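Local coordinates for organic hydroperoxide resistance protein (Deinococcus radiodurans, PDB 1USP), which probably reduces organic hydroperoxides with a reactive pair of cysteines, protecting the cell against oxidative damage, as in other members of the OsmC/Ohr family, at residues Ala56-Ala61 with Ala116-Cys121; Ser77-Arg82 with Gly100-Leu105; Asp95-Gly100 with Asp132-Val137. All coordinates share one frame; numbering follows the deposited sequence.

Interaction 1 (Ala56-Ala61 with Ala116-Cys121); sequences ACFQGA and AAHEVC
Phe58 lays one face of its ring against the methyl of Ala117: CB stands 3.9 Å from the ring centroid and 18° off the ring normal, a CH-pi contact displaced toward the rim. The ring reaches there with chi1 at -117°, off the usual staggered positions, which swings its tip toward 116-121. That tip meets the helix backbone and the start of a side chain, Phe58 CZ lying 3.7 Å from His118 CB. At the ring edge, near its plane, Cys121 SG comes within 3.8 Å of Phe58 CD1, a sulfur-aromatic contact.

Beside the ring, the methyl of Ala61 points into the other helix and is lodged between Ala117 CB at 3.9 Å and Val120 CG1 at 4.0 Å. Axes of the short helical segments come within 8.6 Å at 108°, Ala61 facing Ala117 where the backbones are nearest. No hydrogen bond links the segments; the association is apolar apart from its sulfurs.

Cys57 and Cys121 each hold SG anti to the backbone N, and the line from Cys57 SG to Cys121 SG, 2.8 Å long, runs broadside to both CB-SG bonds. This is longer than a disulfide bond yet shorter than a nonbonded contact, so the spacing alone leaves the redox state doubtful, although a disulfide between them is known for this protein. Cys121 is also the N-cap of helix 122-127, whose Pro122 and Tyr123 touch Cys57. A cysteine on a central helix facing another at a helix junction is consistent with the reactive thiol pair of Ohr peroxidases.

Interaction 2 (Ser77-Arg82 with Gly100-Leu105); sequences STITAR and GHFPGL
Thr78 and His101 exchange two backbone hydrogen bonds, Thr78 N to His101 O at 2.9 Å and His101 N to Thr78 O at 3.0 Å. With N-H...O angles of 150° and 156°, and each donor in the plane of the carbonyl it meets, they define a hydrogen-bonded antiparallel pair. The same two oxygens also receive CA-H contacts: Ser77 CA lies 3.3 Å from His101 O, and Gly100 CA is 3.4 Å from Thr78 O. Ile79 and Gly100 follow as the non-hydrogen-bonded pair.

Side chains then pack on both faces of this ladder. On the face of Thr78 and His101, the Thr78 methyl CG2 reaches His101 CB at 3.9 Å, and Arg138 touches both residues. On the opposite face, Ile79 CD1 sits 3.9 Å from Gly100 CA and 4.1 Å from Phe102 CZ, approaching the ring obliquely. Gly100 has no side chain, and the Phe102 ring takes up the room where one would stand, its CG placed anti to its own carbonyl carbon (chi1 -57°). Farther out, Ser77 OG comes 3.4 Å from Phe102 CD2, while Pro103 leans its CD toward Ser77. A type II turn from Phe102 to Leu105, with Gly104 in its third position, then carries the chain out of the ladder toward helix 107-120.

Polar linkage is thus left to the main chain, while Ile79 and Phe102 turn hydrocarbon toward helices 46-68 and 107-120. Because residues 78-82 also pair antiparallel with a strand of the partner subunit, the open end of this hairpin is continuous with a sheet that crosses the dimer interface.

Interaction 3 (Asp95-Gly100 with Asp132-Val137); sequences DVELEG and DVRLKV
Arg134 grips Asp95 end-on, NH1 to Asp95 OD1 at 2.9 Å and NH2 to Asp95 OD2 at 3.2 Å, with carboxylate and guanidinium planes 23° apart. It holds Glu97 side-on: NE reaches the anti lone pair of Glu97 OE2 at 3.0 Å, NH2 shares that oxygen, and the planes are 66° apart. Glu97 CG stands between its backbone N and carbonyl carbon (chi1 65°), placing the carboxylate between Arg134 and Lys136. Lys136 NZ binds Glu97 OE1 from above the carboxylate plane at 3.0 Å and, weakly, Glu99 OE1 at 3.1 Å. These ion pairs run along one face of the ladder. Arg82 also forms salt bridges to Glu97 and Glu99, so the acids and bases here probably balance one another's charge.

Backbone hydrogen bonds are those of a parallel ladder. Leu98 is bonded both ways, its N to Arg134 O at 2.8 Å and its O to Lys136 N, while Arg134 N to Val96 O and Gly100 N to Lys136 O extend the series. A water joins Asp95 OD1 and Val96 N to Asp132 O, the last weakly, where direct pairing stops.

Apolar contacts lie on the other face: Leu98 CD1 meets Val133 CG1 at 4.0 Å and Leu135 CD2 at 4.1 Å. This side is covered by Tyr54 and Phe58 of helix 46-68 and by helix 107-120, with strand 91-101 central between 78-88 and 134-137.

In the fold
Interaction 1 is the buried core contact, helix on helix and without hydrogen bonds; interactions 2 and 3 are only partly buried and are built on backbone ladders. Those two share Gly100 and both use strand 91-101, one pairing it with its antiparallel neighbour 78-88 and the other with its parallel neighbour 134-137; a Thr80-Glu99 backbone hydrogen bond and Ala81 packing on Leu98 join them. The helices cover one face of the sheet: Phe58 of interaction 1 packs on Ile79 of interaction 2 and on Leu98 and Leu135 of interaction 3. The chemistry differs with the face and element involved: sulfur and hydrocarbon between the helices, main-chain bonds within the sheet, and ion pairs on the side turned from the helices.

Interaction 1 (Ala56-Ala61 with Ala116-Cys121)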
loop_
_atom_site.group_PDB
_atom_site.type_symbol
_atom_site.label_atom_id
_atom_site.label_comp_id
_atom_site.label_asym_id
_atom_site.label_seq_id
_atom_site.Cartn_x
_atom_site.Cartn_y
_atom_site.Cartn_z
ATOM N N ALA A 56 -6.631 2.669 6.026
ATOM C CA ALA A 56 -6.040 3.032 7.315
ATOM C C ALA A 56 -5.560 4.500 7.328
ATOM O O ALA A 56 -5.711 5.210 8.324
ATOM C CB ALA A 56 -4.896 2.087 7.643
ATOM N N CYS A 57 -5.002 4.941 6.202
ATOM C CA CYS A 57 -4.467 6.297 6.051
ATOM C C CYS A 57 -5.591 7.323 6.116
ATOM O O CYS A 57 -5.445 8.393 6.699
ATOM C CB CYS A 57 -3.745 6.405 4.701
ATOM S SG CYS A 57 -2.872 7.970 4.429
ATOM N N PHE A 58 -6.721 6.986 5.504
ATOM C CA PHE A 58 -7.904 7.853 5.549
ATOM C C PHE A 58 -8.444 7.961 6.960
ATOM O O PHE A 58 -8.892 9.007 7.356
ATOM C CB PHE A 58 -9.001 7.356 4.605
ATOM C CG PHE A 58 -9.330 8.319 3.513
ATOM C CD1 PHE A 58 -8.342 8.757 2.649
ATOM C CD2 PHE A 58 -10.624 8.806 3.354
ATOM C CE1 PHE A 58 -8.642 9.662 1.646
ATOM C CE2 PHE A 58 -10.919 9.692 2.342
ATOM C CZ PHE A 58 -9.928 10.122 1.497
ATOM N N GLN A 59 -8.395 6.875 7.717
ATOM C CA GLN A 59 -8.806 6.895 9.114
ATOM C C GLN A 59 -7.881 7.769 9.961
ATOM O O GLN A 59 -8.356 8.507 10.825
ATOM C CB GLN A 59 -8.886 5.473 9.694
ATOM C CG GLN A 59 -10.164 4.737 9.324
ATOM C CD GLN A 59 -11.395 5.229 10.106
ATOM O OE1 GLN A 59 -11.313 6.209 10.846
ATOM N NE2 GLN A 59 -12.530 4.545 9.935
ATOM N N GLY A 60 -6.576 7.698 9.712
ATOM C CA GLY A 60 -5.618 8.583 10.366
ATOM C C GLY A 60 -5.873 10.032 9.992
ATOM O O GLY A 60 -5.846 10.940 10.845
ATOM N N ALA A 61 -6.158 10.255 8.713
ATOM C CA ALA A 61 -6.480 11.599 8.225
ATOM C C ALA A 61 -7.758 12.152 8.874
ATOM O O ALA A 61 -7.853 13.349 9.154
ATOM C CB ALA A 61 -6.605 11.595 6.753
ATOM N N ALA A 116 -11.939 16.450 3.229
ATOM C CA ALA A 116 -10.926 16.875 4.180
ATOM C C ALA A 116 -9.825 15.830 4.369
ATOM O O ALA A 116 -8.635 16.147 4.364
ATOM C CB ALA A 116 -11.590 17.192 5.523
ATOM N N ALA A 117 -10.235 14.582 4.539
ATOM C CA ALA A 117 -9.317 13.474 4.646
ATOM C C ALA A 117 -8.517 13.306 3.366
ATOM O O ALA A 117 -7.331 13.034 3.422
ATOM C CB ALA A 117 -10.067 12.210 4.955
ATOM N N HIS A 118 -9.171 13.491 2.220
ATOM C CA HIS A 118 -8.523 13.321 0.924
ATOM C C HIS A 118 -7.406 14.340 0.689
ATOM O O HIS A 118 -6.430 14.067 -0.016
ATOM C CB HIS A 118 -9.544 13.415 -0.211
ATOM C CG HIS A 118 -9.006 12.975 -1.540
ATOM N ND1 HIS A 118 -8.779 13.848 -2.587
ATOM C CD2 HIS A 118 -8.637 11.754 -1.989
ATOM C CE1 HIS A 118 -8.323 13.171 -3.627
ATOM N NE2 HIS A 118 -8.222 11.901 -3.288
ATOM N N GLU A 119 -7.587 15.517 1.267
ATOM C CA GLU A 119 -6.629 16.591 1.165
ATOM C C GLU A 119 -5.401 16.270 2.005
ATOM O O GLU A 119 -4.300 16.611 1.624
ATOM C CB GLU A 119 -7.259 17.912 1.628
ATOM C CG GLU A 119 -6.257 19.052 1.736
ATOM C CD GLU A 119 -6.541 20.208 0.804
ATOM O OE1 GLU A 119 -6.941 19.967 -0.352
ATOM O OE2 GLU A 119 -6.331 21.371 1.225
ATOM N N VAL A 120 -5.607 15.610 3.142
ATOM C CA VAL A 120 -4.542 15.358 4.113
ATOM C C VAL A 120 -3.789 14.041 3.882
ATOM O O VAL A 120 -2.572 13.971 4.054
ATOM C CB VAL A 120 -5.122 15.396 5.553
ATOM C CG1 VAL A 120 -4.164 14.782 6.557
ATOM C CG2 VAL A 120 -5.448 16.816 5.925
ATOM N N CYS A 121 -4.529 13.005 3.513
ATOM C CA CYS A 121 -4.004 11.650 3.428
ATOM C C CYS A 121 -2.779 11.585 2.516
ATOM O O CYS A 121 -2.883 11.982 1.368
ATOM C CB CYS A 121 -5.116 10.742 2.885
ATOM S SG CYS A 121 -4.592 9.086 2.480
#

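Interaction 2 (Ser77-Arg82 with Gly100-Leu105)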
loop_
_atom_site.group_PDB
_atom_site.type_symbol
_atom_site.label_atom_id
_atom_site.label_comp_id
_atom_site.label_asym_id
_atom_site.label_seq_id
_atom_site.Cartn_x
_atom_site.Cartn_y
_atom_site.Cartn_z
ATOM N N SER A 77 -17.416 4.661 12.712
ATOM C CA SER A 77 -17.186 5.158 11.360
ATOM C C SER A 77 -16.193 4.219 10.664
ATOM O O SER A 77 -15.259 3.697 11.268
ATOM C CB SER A 77 -16.688 6.610 11.353
ATOM O OG SER A 77 -17.698 7.512 11.819
ATOM N N THR A 78 -16.397 4.043 9.374
ATOM C CA THR A 78 -15.793 2.955 8.624
ATOM C C THR A 78 -15.336 3.502 7.242
ATOM O O THR A 78 -16.059 4.263 6.646
ATOM C CB THR A 78 -16.909 1.867 8.576
ATOM O OG1 THR A 78 -16.456 0.652 9.200
ATOM C CG2 THR A 78 -17.336 1.502 7.203
ATOM N N ILE A 79 -14.128 3.150 6.778
ATOM C CA ILE A 79 -13.638 3.510 5.450
ATOM C C ILE A 79 -13.291 2.230 4.688
ATOM O O ILE A 79 -12.521 1.424 5.167
ATOM C CB ILE A 79 -12.365 4.417 5.542
ATOM C CG1 ILE A 79 -12.628 5.701 6.326
ATOM C CG2 ILE A 79 -11.846 4.765 4.147
ATOM C CD1 ILE A 79 -13.501 6.718 5.610
ATOM N N THR A 80 -13.872 2.057 3.512
ATOM C CA THR A 80 -13.600 0.913 2.645
ATOM C C THR A 80 -12.870 1.372 1.382
ATOM O O THR A 80 -13.360 2.235 0.634
ATOM C CB THR A 80 -14.932 0.225 2.290
ATOM O OG1 THR A 80 -15.603 -0.182 3.490
ATOM C CG2 THR A 80 -14.713 -1.063 1.517
ATOM N N ALA A 81 -11.678 0.823 1.157
ATOM C CA ALA A 81 -10.963 1.007 -0.102
ATOM C C ALA A 81 -11.138 -0.182 -1.042
ATOM O O ALA A 81 -10.983 -1.329 -0.627
ATOM C CB ALA A 81 -9.501 1.232 0.173
ATOM N N ARG A 82 -11.442 0.105 -2.303
ATOM C CA ARG A 82 -11.490 -0.881 -3.367
ATOM C C ARG A 82 -10.404 -0.526 -4.377
ATOM O O ARG A 82 -10.393 0.565 -4.948
ATOM C CB ARG A 82 -12.879 -0.906 -4.022
ATOM C CG ARG A 82 -13.944 -1.498 -3.115
ATOM C CD ARG A 82 -15.400 -1.377 -3.631
ATOM N NE ARG A 82 -16.326 -1.509 -2.509
ATOM C CZ ARG A 82 -17.073 -0.537 -1.984
ATOM N NH1 ARG A 82 -17.089 0.685 -2.500
ATOM N NH2 ARG A 82 -17.837 -0.813 -0.934
ATOM N N GLY A 100 -16.864 5.979 2.577
ATOM C CA GLY A 100 -17.039 6.173 3.998
ATOM C C GLY A 100 -18.463 5.920 4.476
ATOM O O GLY A 100 -19.427 6.094 3.738
ATOM N N HIS A 101 -18.575 5.526 5.734
ATOM C CA HIS A 101 -19.861 5.407 6.433
ATOM C C HIS A 101 -19.683 5.954 7.838
ATOM O O HIS A 101 -18.833 5.497 8.578
ATOM C CB HIS A 101 -20.345 3.957 6.483
ATOM C CG HIS A 101 -21.668 3.793 7.159
ATOM N ND1 HIS A 101 -22.854 3.678 6.464
ATOM C CD2 HIS A 101 -21.999 3.764 8.474
ATOM C CE1 HIS A 101 -23.856 3.569 7.319
ATOM N NE2 HIS A 101 -23.366 3.626 8.546
ATOM N N PHE A 102 -20.505 6.932 8.196
ATOM C CA PHE A 102 -20.363 7.675 9.433
ATOM C C PHE A 102 -21.724 7.680 10.154
ATOM O O PHE A 102 -22.561 8.557 9.903
ATOM C CB PHE A 102 -19.933 9.112 9.139
ATOM C CG PHE A 102 -18.657 9.228 8.349
ATOM C CD1 PHE A 102 -18.673 9.170 6.954
ATOM C CD2 PHE A 102 -17.445 9.403 9.000
ATOM C CE1 PHE A 102 -17.465 9.282 6.216
ATOM C CE2 PHE A 102 -16.257 9.535 8.279
ATOM C CZ PHE A 102 -16.271 9.471 6.886
ATOM N N PRO A 103 -21.964 6.690 11.010
ATOM C CA PRO A 103 -23.253 6.593 11.711
ATOM C C PRO A 103 -23.622 7.887 12.436
ATOM O O PRO A 103 -22.805 8.439 13.168
ATOM C CB PRO A 103 -23.034 5.434 12.695
ATOM C CG PRO A 103 -21.965 4.608 12.072
ATOM C CD PRO A 103 -21.053 5.588 11.377
ATOM N N GLY A 104 -24.825 8.393 12.179
ATOM C CA GLY A 104 -25.326 9.575 12.869
ATOM C C GLY A 104 -24.943 10.924 12.271
ATOM O O GLY A 104 -25.339 11.960 12.824
ATOM N N LEU A 105 -24.188 10.934 11.165
ATOM C CA LEU A 105 -23.853 12.181 10.473
ATOM C C LEU A 105 -24.771 12.374 9.295
ATOM O O LEU A 105 -25.171 11.407 8.652
ATOM C CB LEU A 105 -22.418 12.175 9.938
ATOM C CG LEU A 105 -21.258 12.213 10.921
ATOM C CD1 LEU A 105 -19.985 12.509 10.129
ATOM C CD2 LEU A 105 -21.450 13.247 12.031
#

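Interaction 3 (Asp95-Gly100 with Asp132-Val137)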
loop_
_atom_site.group_PDB
_atom_site.type_symbol
_atom_site.label_atom_id
_atom_site.label_comp_id
_atom_site.label_asym_id
_atom_site.label_seq_id
_atom_site.Cartn_x
_atom_site.Cartn_y
_atom_site.Cartn_z
ATOM N N ASP A 95 -6.871 1.273 -9.908
ATOM C CA ASP A 95 -8.166 1.898 -9.914
ATOM C C ASP A 95 -8.628 1.921 -8.454
ATOM O O ASP A 95 -8.614 0.897 -7.781
ATOM C CB ASP A 95 -9.075 1.074 -10.829
ATOM C CG ASP A 95 -10.518 1.478 -10.761
ATOM O OD1 ASP A 95 -10.854 2.604 -11.182
ATOM O OD2 ASP A 95 -11.394 0.692 -10.344
ATOM N N VAL A 96 -8.993 3.086 -7.936
ATOM C CA VAL A 96 -9.264 3.221 -6.507
ATOM C C VAL A 96 -10.580 3.924 -6.184
ATOM O O VAL A 96 -10.850 5.005 -6.688
ATOM C CB VAL A 96 -8.134 4.010 -5.809
ATOM C CG1 VAL A 96 -8.456 4.236 -4.315
ATOM C CG2 VAL A 96 -6.807 3.282 -5.961
ATOM N N GLU A 97 -11.385 3.330 -5.320
ATOM C CA GLU A 97 -12.481 4.081 -4.710
ATOM C C GLU A 97 -12.477 3.946 -3.218
ATOM O O GLU A 97 -12.089 2.911 -2.668
ATOM C CB GLU A 97 -13.835 3.761 -5.330
ATOM C CG GLU A 97 -14.379 2.376 -5.166
ATOM C CD GLU A 97 -15.755 2.236 -5.817
ATOM O OE1 GLU A 97 -16.661 1.673 -5.196
ATOM O OE2 GLU A 97 -15.935 2.691 -6.963
ATOM N N LEU A 98 -12.864 5.024 -2.550
ATOM C CA LEU A 98 -12.894 5.068 -1.096
ATOM C C LEU A 98 -14.306 5.408 -0.682
ATOM O O LEU A 98 -14.856 6.396 -1.152
ATOM C CB LEU A 98 -11.927 6.102 -0.581
ATOM C CG LEU A 98 -10.493 5.920 -1.099
ATOM C CD1 LEU A 98 -9.673 7.120 -0.792
ATOM C CD2 LEU A 98 -9.856 4.666 -0.515
ATOM N N GLU A 99 -14.891 4.579 0.180
ATOM C CA GLU A 99 -16.289 4.724 0.589
ATOM C C GLU A 99 -16.374 4.843 2.087
ATOM O O GLU A 99 -16.038 3.907 2.795
ATOM C CB GLU A 99 -17.113 3.515 0.116
ATOM C CG GLU A 99 -18.604 3.564 0.471
ATOM C CD GLU A 99 -19.355 2.340 -0.021
ATOM O OE1 GLU A 99 -19.445 2.136 -1.247
ATOM O OE2 GLU A 99 -19.852 1.567 0.818
ATOM N N GLY A 100 -16.864 5.979 2.577
ATOM C CA GLY A 100 -17.039 6.173 3.998
ATOM C C GLY A 100 -18.463 5.920 4.476
ATOM O O GLY A 100 -19.427 6.094 3.738
ATOM N N ASP A 132 -7.466 8.086 -10.704
ATOM C CA ASP A 132 -8.776 8.762 -10.703
ATOM C C ASP A 132 -9.626 8.310 -9.521
ATOM O O ASP A 132 -10.643 7.625 -9.678
ATOM C CB ASP A 132 -9.493 8.514 -12.048
ATOM C CG ASP A 132 -10.756 9.380 -12.231
ATOM O OD1 ASP A 132 -11.076 10.240 -11.365
ATOM O OD2 ASP A 132 -11.490 9.260 -13.232
ATOM N N VAL A 133 -9.221 8.727 -8.327
ATOM C CA VAL A 133 -9.808 8.245 -7.096
ATOM C C VAL A 133 -11.286 8.670 -7.042
ATOM O O VAL A 133 -11.628 9.771 -7.413
ATOM C CB VAL A 133 -9.043 8.788 -5.853
ATOM C CG1 VAL A 133 -9.698 8.324 -4.566
ATOM C CG2 VAL A 133 -7.577 8.352 -5.887
ATOM N N ARG A 134 -12.148 7.761 -6.618
ATOM C CA ARG A 134 -13.559 8.042 -6.431
ATOM C C ARG A 134 -13.861 8.063 -4.950
ATOM O O ARG A 134 -13.606 7.080 -4.258
ATOM C CB ARG A 134 -14.394 6.960 -7.120
ATOM C CG ARG A 134 -14.177 6.889 -8.618
ATOM C CD ARG A 134 -15.117 5.946 -9.359
ATOM N NE ARG A 134 -14.888 4.520 -9.071
ATOM C CZ ARG A 134 -13.837 3.814 -9.485
ATOM N NH1 ARG A 134 -12.893 4.373 -10.216
ATOM N NH2 ARG A 134 -13.728 2.529 -9.155
ATOM N N LEU A 135 -14.394 9.177 -4.462
ATOM C CA LEU A 135 -14.819 9.318 -3.065
ATOM C C LEU A 135 -16.325 9.162 -2.965
ATOM O O LEU A 135 -17.077 9.837 -3.676
ATOM C CB LEU A 135 -14.466 10.691 -2.516
ATOM C CG LEU A 135 -13.012 11.141 -2.585
ATOM C CD1 LEU A 135 -12.887 12.554 -2.084
ATOM C CD2 LEU A 135 -12.142 10.191 -1.802
ATOM N N LYS A 136 -16.752 8.299 -2.052
ATOM C CA LYS A 136 -18.150 7.929 -1.903
ATOM C C LYS A 136 -18.540 7.975 -0.432
ATOM O O LYS A 136 -17.711 7.789 0.454
ATOM C CB LYS A 136 -18.396 6.517 -2.463
ATOM C CG LYS A 136 -17.841 6.287 -3.887
ATOM C CD LYS A 136 -18.404 5.030 -4.623
ATOM C CE LYS A 136 -19.156 4.052 -3.709
ATOM N NZ LYS A 136 -19.384 2.706 -4.325
ATOM N N VAL A 137 -19.814 8.233 -0.178
ATOM C CA VAL A 137 -20.375 8.125 1.161
ATOM C C VAL A 137 -21.578 7.188 1.060
ATOM O O VAL A 137 -22.432 7.357 0.201
ATOM C CB VAL A 137 -20.795 9.508 1.713
ATOM C CG1 VAL A 137 -21.655 9.358 2.963
ATOM C CG2 VAL A 137 -19.562 10.359 2.001
HETATM O O HOH W 1 -9.365 5.039 -10.066
#